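PDB 2NVA: arginine decarboxylase, A207R protein from Paramecium bursaria Chlorella virus 1, which catalyses the pyridoxal 5'-phosphate-dependent decarboxylation of arginine to agmatine, in a family whose best-known members act on ornithine. Local coordinates for residues M130-R135 with H158-A163; N199-I202 with K207-I210; S72-V77 with S85-A90. All blocks are in the same frame, centred on the assembly; numbering follows the deposited sequence.

Interaction 1 (M130-R135 with H158-A163); sequences MILRIR and HLLEYA
Leu-132 on a barrel strand and Leu-160 on the helix outside it mark the closest backbone approach of 130-135 and 158-163, their CA atoms 8.1 Å apart, so side chains alone bridge the gap. The contact belongs to a beta-alpha-beta unit of the TIM barrel, strand 129-133, helix 156-165 and strand 170-174. It is a compact example of one strand residue serving two helix residues. The side chain of Leu-132 leaves the strand toward the helix with CG anti to the backbone N (chi1 171°), and its two methyls part company there. CD1 meets CD1 of Leu-159 at 3.9 Å, while CD2 of Leu-132 lies 4.0 Å from CD2 of Leu-160. Each helix leucine crosses the strand side chain at roughly a right angle. Leu-159 sets out toward the strand and touches it through CD1; Leu-160 sets out obliquely, its end coming nearer, and it also touches Val-170 of the next strand. Phe-112 flanks Leu-132 from the neighbouring strand. With carbon on both sides and all three leucines buried, the contact is purely apolar: it depends on shape and exclusion of water, without directional bonds.

Interaction 2 (N199-I202 with K207-I210); sequences NEAI and KPYI
Pro-208 turns its ring against Ala-201 and Ile-202 in the short return from helix 184-204 to strand 210-212, an alpha-to-beta connection of the TIM barrel. Such a return illustrates how a proline just ahead of a strand can close a loop back onto the helix that precedes it. The CA atoms of Ile-202 and Lys-207 come within 5.8 Å, yet the packing itself falls one residue later, on the proline. Burial and closeness do not coincide here. On the inner side, CB of Ala-201 faces Pro-208 CG at 4.0 Å; both residues are shut away from water, and the alanine is backed by Leu-160 of helix 156-165. The tighter approach is made at the rim by Ile-202, which remains exposed although its side chain runs across the proline at about a right angle. Looser still is the solvent side proper, where Lys-207 starts away from the helix and is exposed. Past the proline the chain enters the sheet, where Tyr-209 and Ile-210 make backbone hydrogen bonds with Ile-171. Because chi1 of Ile-202 is -69°, its CG1 stands beside the backbone N and is the branch that reaches the ring, lying 3.7 Å from Pro-208 CD and 3.9 Å from Pro-208 CG.

Interaction 3 (S72-V77 with S85-A90); sequences SEIKKV and SRIIFA
Ile-74 and Ile-87 bring helix 71-80 and strand 87-89 together, their CA atoms 7.6 Å apart where the short segments run antiparallel at 176°, with axes 10.3 Å from one another. This is the second half of a beta-alpha-beta unit of the TIM barrel, in which the helix returns the chain from strand 65-68 to the parallel strand beside it. Ile-74 splits its two branches between an isoleucine and an aromatic ring. Its CB is directed at the strand and is the point of division. The CG2 branch, anti to the backbone N, looks toward Ile-87, whose CD1 is 4.3 Å away, a rather loose approach. The other branch runs through CG1, beside the backbone N (chi1 -70°), and extends to CD1, which settles over one face of the Phe-89 ring. This is a CH-pi contact: Ile-74 CD1 sits 4.0 Å from the Phe-89 ring centroid, 20° off the ring normal, and is displaced toward the CD2-CE2 rim. One turn further along the helix, Val-77 and Ile-87 meet tip to tip, CG1 of the valine 3.8 Å from CD1 of the isoleucine. Cys-68 of the adjoining strand touches Ile-74, Val-77 and Ile-87, and Ala-102 of helix 96-105 touches Phe-89. Ala-90, the residue after Phe-89, belongs to the ligand pocket. All four side chains are buried, so cohesion rests on burying apolar surface and on dispersion; the CH-pi contact probably adds a slight preference for the methyl's place over the ring.

All three contacts lie in the TIM-barrel domain and reach its parallel sheet. Interactions 1 and 2, with centres 10 Å apart, touch: Leu-160 CD1 lies 3.6 Å from Ala-201 N, and Ile-131 CD1 is 4.3 Å from Ile-210 CG2. Leu-160 thus joins two successive outer helices. Interaction 3 touches neither: its nearest atoms are about 5 Å from those of interaction 1 and about 6 Å from those of interaction 2. It contributes Ala-90 to the pocket, and the Phe-89 side chain is about 9 Å from the bound agmatine-cofactor adduct. In interaction 1 the Leu-132 side chain is about 13 Å from the bound adduct, yet the next residue, Arg-133, touches that ligand.

Interaction 1 (M130-R135 with H158-A163)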
ATOM      1  N   MET A 130      -5.397  23.652  21.989  1.00 12.70           N
ATOM      2  CA  MET A 130      -5.735  22.234  21.882  1.00 12.34           C
ATOM      3  C   MET A 130      -7.212  21.957  21.683  1.00 12.25           C
ATOM      4  O   MET A 130      -8.062  22.624  22.267  1.00 12.62           O
ATOM      5  CB  MET A 130      -5.211  21.456  23.093  1.00 12.47           C
ATOM      6  CG  MET A 130      -3.688  21.531  23.273  1.00 12.19           C
ATOM      7  SD  MET A 130      -2.723  21.087  21.795  1.00 12.96           S
ATOM      8  CE  MET A 130      -3.085  19.332  21.670  1.00 11.80           C
ATOM      9  N   ILE A 131      -7.494  20.954  20.850  1.00 12.09           N
ATOM     10  CA  ILE A 131      -8.854  20.510  20.590  1.00 12.05           C
ATOM     11  C   ILE A 131      -8.964  19.060  21.044  1.00 11.51           C
ATOM     12  O   ILE A 131      -8.234  18.202  20.567  1.00 11.75           O
ATOM     13  CB  ILE A 131      -9.238  20.650  19.081  1.00 12.35           C
ATOM     14  CG1 ILE A 131      -9.269  22.125  18.671  1.00 13.38           C
ATOM     15  CG2 ILE A 131     -10.583  20.006  18.800  1.00 12.08           C
ATOM     16  CD1 ILE A 131      -9.385  22.348  17.151  1.00 13.78           C
ATOM     17  N   LEU A 132      -9.872  18.800  21.978  1.00 11.52           N
ATOM     18  CA  LEU A 132     -10.040  17.440  22.460  1.00 11.78           C
ATOM     19  C   LEU A 132     -10.865  16.640  21.457  1.00 11.84           C
ATOM     20  O   LEU A 132     -12.006  16.987  21.176  1.00 12.16           O
ATOM     21  CB  LEU A 132     -10.689  17.415  23.852  1.00 12.07           C
ATOM     22  CG  LEU A 132     -11.105  16.032  24.381  1.00 12.30           C
ATOM     23  CD1 LEU A 132      -9.911  15.106  24.612  1.00 13.54           C
ATOM     24  CD2 LEU A 132     -11.952  16.163  25.648  1.00 13.27           C
ATOM     25  N   ARG A 133     -10.276  15.569  20.938  1.00 11.86           N
ATOM     26  CA  ARG A 133     -11.001  14.669  20.054  1.00 12.22           C
ATOM     27  C   ARG A 133     -11.710  13.596  20.875  1.00 12.45           C
ATOM     28  O   ARG A 133     -11.075  12.879  21.652  1.00 12.70           O
ATOM     29  CB  ARG A 133     -10.069  14.014  19.032  1.00 12.06           C
ATOM     30  CG  ARG A 133     -10.810  13.084  18.082  1.00 12.64           C
ATOM     31  CD  ARG A 133      -9.923  12.641  16.938  1.00 12.22           C
ATOM     32  NE  ARG A 133     -10.534  11.561  16.171  1.00 13.01           N
ATOM     33  CZ  ARG A 133      -9.959  10.994  15.113  1.00 12.37           C
ATOM     34  NH1 ARG A 133      -8.759  11.399  14.714  1.00 12.53           N
ATOM     35  NH2 ARG A 133     -10.576  10.016  14.455  1.00 12.91           N
ATOM     36  N   ILE A 134     -13.027  13.514  20.704  1.00 12.68           N
ATOM     37  CA  ILE A 134     -13.828  12.493  21.373  1.00 12.57           C
ATOM     38  C   ILE A 134     -14.244  11.407  20.390  1.00 12.33           C
ATOM     39  O   ILE A 134     -14.435  11.676  19.197  1.00 12.39           O
ATOM     40  CB  ILE A 134     -15.067  13.101  22.087  1.00 12.67           C
ATOM     41  CG1 ILE A 134     -16.031  13.745  21.077  1.00 12.75           C
ATOM     42  CG2 ILE A 134     -14.594  14.139  23.115  1.00 11.43           C
ATOM     43  CD1 ILE A 134     -17.397  14.169  21.685  1.00 12.41           C
ATOM     44  N   ARG A 135     -14.389  10.183  20.894  1.00 12.86           N
ATOM     45  CA  ARG A 135     -14.817   9.085  20.040  1.00 13.26           C
ATOM     46  C   ARG A 135     -16.337   9.091  19.884  1.00 13.57           C
ATOM     47  O   ARG A 135     -17.072   9.060  20.881  1.00 13.76           O
ATOM     48  CB  ARG A 135     -14.376   7.744  20.617  1.00 13.25           C
ATOM     49  CG  ARG A 135     -14.793   6.579  19.746  1.00 14.87           C
ATOM     50  CD  ARG A 135     -14.452   5.263  20.382  1.00 15.59           C
ATOM     51  NE  ARG A 135     -14.838   4.174  19.483  1.00 15.68           N
ATOM     52  CZ  ARG A 135     -14.498   2.898  19.646  1.00 16.01           C
ATOM     53  NH1 ARG A 135     -13.735   2.528  20.673  1.00 14.44           N
ATOM     54  NH2 ARG A 135     -14.902   1.995  18.762  1.00 14.57           N
ATOM     55  N   HIS A 158     -11.335  14.089  33.044  1.00 13.53           N
ATOM     56  CA  HIS A 158      -9.953  13.881  33.462  1.00 13.79           C
ATOM     57  C   HIS A 158      -8.958  14.563  32.521  1.00 13.39           C
ATOM     58  O   HIS A 158      -8.046  15.256  32.977  1.00 13.54           O
ATOM     59  CB  HIS A 158      -9.625  12.379  33.555  1.00 14.38           C
ATOM     60  CG  HIS A 158      -8.154  12.096  33.659  1.00 16.10           C
ATOM     61  ND1 HIS A 158      -7.440  12.284  34.825  1.00 16.52           N
ATOM     62  CD2 HIS A 158      -7.260  11.670  32.733  1.00 17.67           C
ATOM     63  CE1 HIS A 158      -6.172  11.979  34.613  1.00 17.50           C
ATOM     64  NE2 HIS A 158      -6.036  11.605  33.353  1.00 17.19           N
ATOM     65  N   LEU A 159      -9.133  14.358  31.219  1.00 12.76           N
ATOM     66  CA  LEU A 159      -8.224  14.927  30.217  1.00 12.59           C
ATOM     67  C   LEU A 159      -8.263  16.455  30.212  1.00 12.45           C
ATOM     68  O   LEU A 159      -7.237  17.109  30.076  1.00 12.34           O
ATOM     69  CB  LEU A 159      -8.557  14.390  28.829  1.00 13.08           C
ATOM     70  CG  LEU A 159      -8.156  12.935  28.566  1.00 13.11           C
ATOM     71  CD1 LEU A 159      -8.656  12.527  27.198  1.00 13.52           C
ATOM     72  CD2 LEU A 159      -6.642  12.724  28.661  1.00 14.07           C
ATOM     73  N   LEU A 160      -9.456  17.003  30.388  1.00 12.36           N
ATOM     74  CA  LEU A 160      -9.639  18.451  30.439  1.00 12.38           C
ATOM     75  C   LEU A 160      -9.007  19.039  31.692  1.00 12.90           C
ATOM     76  O   LEU A 160      -8.438  20.128  31.645  1.00 13.37           O
ATOM     77  CB  LEU A 160     -11.124  18.818  30.344  1.00 12.13           C
ATOM     78  CG  LEU A 160     -11.791  18.485  28.993  1.00 13.03           C
ATOM     79  CD1 LEU A 160     -13.297  18.533  29.112  1.00 13.73           C
ATOM     80  CD2 LEU A 160     -11.316  19.427  27.888  1.00 13.49           C
ATOM     81  N   GLU A 161      -9.106  18.311  32.800  1.00 12.79           N
ATOM     82  CA  GLU A 161      -8.503  18.738  34.063  1.00 13.41           C
ATOM     83  C   GLU A 161      -6.994  18.685  33.989  1.00 13.25           C
ATOM     84  O   GLU A 161      -6.310  19.563  34.503  1.00 13.36           O
ATOM     85  CB  GLU A 161      -9.006  17.871  35.210  1.00 13.74           C
ATOM     86  CG  GLU A 161     -10.425  18.209  35.630  1.00 14.90           C
ATOM     87  CD  GLU A 161     -10.993  17.252  36.677  1.00 18.40           C
ATOM     88  OE1 GLU A 161     -11.894  17.680  37.436  1.00 17.71           O
ATOM     89  OE2 GLU A 161     -10.555  16.071  36.744  1.00 18.24           O
ATOM     90  N   TYR A 162      -6.480  17.648  33.337  1.00 13.59           N
ATOM     91  CA  TYR A 162      -5.044  17.502  33.150  1.00 13.79           C
ATOM     92  C   TYR A 162      -4.488  18.623  32.279  1.00 13.52           C
ATOM     93  O   TYR A 162      -3.408  19.157  32.559  1.00 13.59           O
ATOM     94  CB  TYR A 162      -4.714  16.130  32.566  1.00 13.47           C
ATOM     95  CG  TYR A 162      -3.259  15.735  32.724  1.00 14.46           C
ATOM     96  CD1 TYR A 162      -2.712  15.467  33.984  1.00 17.00           C
ATOM     97  CD2 TYR A 162      -2.430  15.634  31.616  1.00 15.12           C
ATOM     98  CE1 TYR A 162      -1.368  15.111  34.122  1.00 17.16           C
ATOM     99  CE2 TYR A 162      -1.105  15.262  31.732  1.00 14.67           C
ATOM    100  CZ  TYR A 162      -0.584  14.991  32.973  1.00 17.58           C
ATOM    101  OH  TYR A 162       0.737  14.642  33.084  1.00 17.42           O
ATOM    102  N   ALA A 163      -5.218  18.976  31.227  1.00 12.91           N
ATOM    103  CA  ALA A 163      -4.817  20.101  30.400  1.00 12.80           C
ATOM    104  C   ALA A 163      -4.773  21.388  31.233  1.00 12.99           C
ATOM    105  O   ALA A 163      -3.802  22.126  31.166  1.00 12.82           O
ATOM    106  CB  ALA A 163      -5.750  20.245  29.211  1.00 12.99           C
TER

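Interaction 2 (N199-I202 with K207-I210)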
ATOM      1  N   ASN A 199     -19.360  21.590  27.484  1.00 13.67           N
ATOM      2  CA  ASN A 199     -19.850  21.980  28.802  1.00 14.31           C
ATOM      3  C   ASN A 199     -18.969  21.499  29.961  1.00 13.90           C
ATOM      4  O   ASN A 199     -18.882  22.182  30.988  1.00 14.13           O
ATOM      5  CB  ASN A 199     -21.320  21.562  29.000  1.00 14.65           C
ATOM      6  CG  ASN A 199     -22.288  22.358  28.114  1.00 15.26           C
ATOM      7  OD1 ASN A 199     -21.959  23.444  27.604  1.00 16.55           O
ATOM      8  ND2 ASN A 199     -23.477  21.816  27.924  1.00 16.24           N
ATOM      9  N   GLU A 200     -18.329  20.340  29.798  1.00 13.87           N
ATOM     10  CA  GLU A 200     -17.349  19.848  30.764  1.00 14.16           C
ATOM     11  C   GLU A 200     -16.104  20.732  30.775  1.00 14.07           C
ATOM     12  O   GLU A 200     -15.566  21.037  31.842  1.00 13.58           O
ATOM     13  CB  GLU A 200     -16.927  18.415  30.449  1.00 14.07           C
ATOM     14  CG  GLU A 200     -17.981  17.387  30.743  1.00 16.25           C
ATOM     15  CD  GLU A 200     -18.003  16.945  32.198  1.00 18.31           C
ATOM     16  OE1 GLU A 200     -18.477  15.807  32.436  1.00 19.29           O
ATOM     17  OE2 GLU A 200     -17.562  17.694  33.102  1.00 17.31           O
ATOM     18  N   ALA A 201     -15.673  21.152  29.582  1.00 13.23           N
ATOM     19  CA  ALA A 201     -14.508  22.023  29.442  1.00 12.89           C
ATOM     20  C   ALA A 201     -14.733  23.371  30.126  1.00 13.28           C
ATOM     21  O   ALA A 201     -13.843  23.880  30.820  1.00 12.86           O
ATOM     22  CB  ALA A 201     -14.130  22.212  27.958  1.00 12.77           C
ATOM     23  N   ILE A 202     -15.925  23.935  29.941  1.00 13.39           N
ATOM     24  CA  ILE A 202     -16.296  25.182  30.618  1.00 13.76           C
ATOM     25  C   ILE A 202     -16.284  24.971  32.146  1.00 13.89           C
ATOM     26  O   ILE A 202     -15.778  25.820  32.898  1.00 13.64           O
ATOM     27  CB  ILE A 202     -17.662  25.716  30.111  1.00 13.35           C
ATOM     28  CG1 ILE A 202     -17.525  26.205  28.665  1.00 14.50           C
ATOM     29  CG2 ILE A 202     -18.189  26.861  31.005  1.00 15.38           C
ATOM     30  CD1 ILE A 202     -18.839  26.356  27.924  1.00 15.87           C
ATOM     31  N   LYS A 207     -12.196  27.975  28.161  1.00 13.11           N
ATOM     32  CA  LYS A 207     -13.088  28.883  27.438  1.00 13.32           C
ATOM     33  C   LYS A 207     -13.136  28.451  25.972  1.00 13.18           C
ATOM     34  O   LYS A 207     -12.638  29.161  25.095  1.00 13.43           O
ATOM     35  CB  LYS A 207     -12.623  30.337  27.598  1.00 13.47           C
ATOM     36  CG  LYS A 207     -12.707  30.802  29.060  1.00 14.48           C
ATOM     37  CD  LYS A 207     -12.334  32.277  29.267  1.00 17.14           C
ATOM     38  CE  LYS A 207     -10.822  32.470  29.412  1.00 19.79           C
ATOM     39  NZ  LYS A 207     -10.512  33.796  30.142  1.00 17.96           N
ATOM     40  N   PRO A 208     -13.743  27.277  25.705  1.00 13.05           N
ATOM     41  CA  PRO A 208     -13.718  26.749  24.339  1.00 13.33           C
ATOM     42  C   PRO A 208     -14.661  27.521  23.415  1.00 13.55           C
ATOM     43  O   PRO A 208     -15.653  28.106  23.875  1.00 13.15           O
ATOM     44  CB  PRO A 208     -14.213  25.308  24.514  1.00 13.78           C
ATOM     45  CG  PRO A 208     -15.099  25.355  25.709  1.00 13.20           C
ATOM     46  CD  PRO A 208     -14.480  26.389  26.623  1.00 12.90           C
ATOM     47  N   TYR A 209     -14.344  27.513  22.121  1.00 13.39           N
ATOM     48  CA  TYR A 209     -15.150  28.219  21.130  1.00 13.65           C
ATOM     49  C   TYR A 209     -15.188  27.514  19.775  1.00 13.50           C
ATOM     50  O   TYR A 209     -15.824  28.014  18.856  1.00 13.73           O
ATOM     51  CB  TYR A 209     -14.674  29.680  20.952  1.00 13.42           C
ATOM     52  CG  TYR A 209     -13.197  29.827  20.637  1.00 14.02           C
ATOM     53  CD1 TYR A 209     -12.745  29.968  19.328  1.00 15.42           C
ATOM     54  CD2 TYR A 209     -12.248  29.820  21.667  1.00 15.18           C
ATOM     55  CE1 TYR A 209     -11.377  30.112  19.056  1.00 15.55           C
ATOM     56  CE2 TYR A 209     -10.901  29.957  21.405  1.00 15.08           C
ATOM     57  CZ  TYR A 209     -10.468  30.099  20.107  1.00 15.35           C
ATOM     58  OH  TYR A 209      -9.110  30.236  19.871  1.00 16.21           O
ATOM     59  N   ILE A 210     -14.514  26.372  19.639  1.00 13.64           N
ATOM     60  CA  ILE A 210     -14.489  25.680  18.344  1.00 13.23           C
ATOM     61  C   ILE A 210     -15.185  24.327  18.405  1.00 13.51           C
ATOM     62  O   ILE A 210     -14.914  23.535  19.309  1.00 13.08           O
ATOM     63  CB  ILE A 210     -13.037  25.490  17.807  1.00 13.40           C
ATOM     64  CG1 ILE A 210     -12.410  26.852  17.445  1.00 13.63           C
ATOM     65  CG2 ILE A 210     -13.014  24.529  16.592  1.00 13.63           C
ATOM     66  CD1 ILE A 210     -11.045  26.758  16.760  1.00 15.68           C
TER

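Interaction 3 (S72-V77 with S85-A90)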
ATOM      1  N   SER A  72       5.525  16.730   7.252  1.00 13.05           N
ATOM      2  CA  SER A  72       5.625  16.706   5.784  1.00 13.27           C
ATOM      3  C   SER A  72       4.443  17.409   5.104  1.00 13.15           C
ATOM      4  O   SER A  72       4.627  18.142   4.140  1.00 12.86           O
ATOM      5  CB  SER A  72       5.751  15.274   5.269  1.00 14.02           C
ATOM      6  OG  SER A  72       5.779  15.266   3.842  1.00 15.82           O
ATOM      7  N   GLU A  73       3.232  17.187   5.621  1.00 13.04           N
ATOM      8  CA  GLU A  73       2.042  17.842   5.070  1.00 13.04           C
ATOM      9  C   GLU A  73       2.014  19.335   5.392  1.00 12.76           C
ATOM     10  O   GLU A  73       1.599  20.145   4.564  1.00 13.07           O
ATOM     11  CB  GLU A  73       0.767  17.156   5.569  1.00 13.31           C
ATOM     12  CG  GLU A  73       0.629  15.746   5.013  1.00 12.73           C
ATOM     13  CD  GLU A  73      -0.735  15.111   5.269  1.00 13.91           C
ATOM     14  OE1 GLU A  73      -1.023  14.089   4.609  1.00 13.57           O
ATOM     15  OE2 GLU A  73      -1.513  15.628   6.110  1.00 14.36           O
ATOM     16  N   ILE A  74       2.454  19.689   6.595  1.00 12.59           N
ATOM     17  CA  ILE A  74       2.598  21.099   6.962  1.00 12.97           C
ATOM     18  C   ILE A  74       3.526  21.798   5.951  1.00 13.11           C
ATOM     19  O   ILE A  74       3.184  22.849   5.395  1.00 13.18           O
ATOM     20  CB  ILE A  74       3.120  21.261   8.416  1.00 12.75           C
ATOM     21  CG1 ILE A  74       2.038  20.834   9.415  1.00 12.09           C
ATOM     22  CG2 ILE A  74       3.526  22.715   8.692  1.00 12.83           C
ATOM     23  CD1 ILE A  74       2.569  20.581  10.845  1.00 12.68           C
ATOM     24  N   LYS A  75       4.694  21.200   5.710  1.00 13.40           N
ATOM     25  CA  LYS A  75       5.659  21.743   4.733  1.00 13.62           C
ATOM     26  C   LYS A  75       5.041  21.938   3.344  1.00 13.56           C
ATOM     27  O   LYS A  75       5.279  22.967   2.699  1.00 14.11           O
ATOM     28  CB  LYS A  75       6.875  20.812   4.620  1.00 13.65           C
ATOM     29  CG  LYS A  75       7.749  20.798   5.860  1.00 14.23           C
ATOM     30  CD  LYS A  75       8.884  19.763   5.743  1.00 16.31           C
ATOM     31  CE  LYS A  75       9.543  19.569   7.127  1.00 16.27           C
ATOM     32  NZ  LYS A  75      10.859  18.849   7.002  1.00 18.01           N
ATOM     33  N   LYS A  76       4.271  20.944   2.888  1.00 13.80           N
ATOM     34  CA  LYS A  76       3.594  20.991   1.573  1.00 14.46           C
ATOM     35  C   LYS A  76       2.690  22.213   1.475  1.00 14.10           C
ATOM     36  O   LYS A  76       2.718  22.919   0.479  1.00 14.00           O
ATOM     37  CB  LYS A  76       2.753  19.726   1.305  1.00 15.00           C
ATOM     38  CG  LYS A  76       3.578  18.488   1.006  1.00 15.95           C
ATOM     39  CD  LYS A  76       2.697  17.305   0.576  1.00 17.40           C
ATOM     40  CE  LYS A  76       3.557  16.136   0.022  1.00 18.00           C
ATOM     41  NZ  LYS A  76       4.391  15.453   1.096  1.00 19.28           N
ATOM     42  N   VAL A  77       1.896  22.439   2.522  1.00 13.66           N
ATOM     43  CA  VAL A  77       0.932  23.541   2.564  1.00 13.44           C
ATOM     44  C   VAL A  77       1.642  24.904   2.631  1.00 13.42           C
ATOM     45  O   VAL A  77       1.258  25.858   1.920  1.00 13.08           O
ATOM     46  CB  VAL A  77      -0.081  23.341   3.728  1.00 13.27           C
ATOM     47  CG1 VAL A  77      -0.965  24.575   3.938  1.00 13.49           C
ATOM     48  CG2 VAL A  77      -0.941  22.094   3.449  1.00 14.61           C
ATOM     49  N   SER A  85      -1.077  29.816  10.100  1.00 11.74           N
ATOM     50  CA  SER A  85      -2.266  30.140  10.932  1.00 12.04           C
ATOM     51  C   SER A  85      -3.543  29.442  10.429  1.00 12.33           C
ATOM     52  O   SER A  85      -4.518  29.305  11.184  1.00 12.63           O
ATOM     53  CB  SER A  85      -2.490  31.656  11.013  1.00 11.84           C
ATOM     54  OG  SER A  85      -2.781  32.209   9.741  1.00 12.01           O
ATOM     55  N   ARG A  86      -3.531  29.040   9.150  1.00 11.74           N
ATOM     56  CA  ARG A  86      -4.679  28.369   8.504  1.00 11.81           C
ATOM     57  C   ARG A  86      -4.683  26.832   8.649  1.00 11.87           C
ATOM     58  O   ARG A  86      -5.560  26.169   8.110  1.00 12.40           O
ATOM     59  CB  ARG A  86      -4.774  28.766   7.024  1.00 12.07           C
ATOM     60  CG  ARG A  86      -5.231  30.193   6.814  1.00 12.30           C
ATOM     61  CD  ARG A  86      -4.911  30.659   5.399  1.00 12.36           C
ATOM     62  NE  ARG A  86      -5.761  30.005   4.395  1.00 11.70           N
ATOM     63  CZ  ARG A  86      -5.716  30.277   3.090  1.00 12.92           C
ATOM     64  NH1 ARG A  86      -6.519  29.646   2.245  1.00 12.68           N
ATOM     65  NH2 ARG A  86      -4.853  31.170   2.629  1.00 12.16           N
ATOM     66  N   ILE A  87      -3.702  26.288   9.376  1.00 11.88           N
ATOM     67  CA  ILE A  87      -3.519  24.833   9.527  1.00 12.01           C
ATOM     68  C   ILE A  87      -3.962  24.370  10.917  1.00 12.83           C
ATOM     69  O   ILE A  87      -3.616  25.013  11.919  1.00 12.77           O
ATOM     70  CB  ILE A  87      -2.027  24.438   9.290  1.00 12.07           C
ATOM     71  CG1 ILE A  87      -1.590  24.879   7.884  1.00 11.74           C
ATOM     72  CG2 ILE A  87      -1.793  22.913   9.492  1.00 13.10           C
ATOM     73  CD1 ILE A  87      -0.090  24.777   7.639  1.00 13.22           C
ATOM     74  N   ILE A  88      -4.742  23.285  10.969  1.00 12.78           N
ATOM     75  CA  ILE A  88      -4.976  22.544  12.213  1.00 12.92           C
ATOM     76  C   ILE A  88      -4.129  21.281  12.086  1.00 12.81           C
ATOM     77  O   ILE A  88      -4.239  20.557  11.085  1.00 12.74           O
ATOM     78  CB  ILE A  88      -6.460  22.136  12.427  1.00 13.05           C
ATOM     79  CG1 ILE A  88      -7.379  23.307  12.844  1.00 14.00           C
ATOM     80  CG2 ILE A  88      -6.590  21.090  13.545  1.00 13.10           C
ATOM     81  CD1 ILE A  88      -6.848  24.660  12.557  1.00 17.11           C
ATOM     82  N   PHE A  89      -3.271  21.036  13.083  1.00 12.44           N
ATOM     83  CA  PHE A  89      -2.504  19.801  13.139  1.00 12.24           C
ATOM     84  C   PHE A  89      -3.448  18.748  13.719  1.00 12.83           C
ATOM     85  O   PHE A  89      -3.415  18.464  14.929  1.00 12.47           O
ATOM     86  CB  PHE A  89      -1.275  20.005  14.031  1.00 12.53           C
ATOM     87  CG  PHE A  89      -0.139  19.035  13.780  1.00 12.88           C
ATOM     88  CD1 PHE A  89      -0.350  17.793  13.164  1.00 11.50           C
ATOM     89  CD2 PHE A  89       1.142  19.351  14.235  1.00 11.75           C
ATOM     90  CE1 PHE A  89       0.714  16.899  12.986  1.00 12.42           C
ATOM     91  CE2 PHE A  89       2.207  18.480  14.060  1.00 12.76           C
ATOM     92  CZ  PHE A  89       2.008  17.250  13.438  1.00 12.94           C
ATOM     93  N   ALA A  90      -4.305  18.189  12.859  1.00 12.56           N
ATOM     94  CA  ALA A  90      -5.441  17.384  13.337  1.00 12.72           C
ATOM     95  C   ALA A  90      -5.097  15.892  13.445  1.00 13.24           C
ATOM     96  O   ALA A  90      -5.785  15.040  12.875  1.00 13.85           O
ATOM     97  CB  ALA A  90      -6.672  17.603  12.440  1.00 13.46           C
TER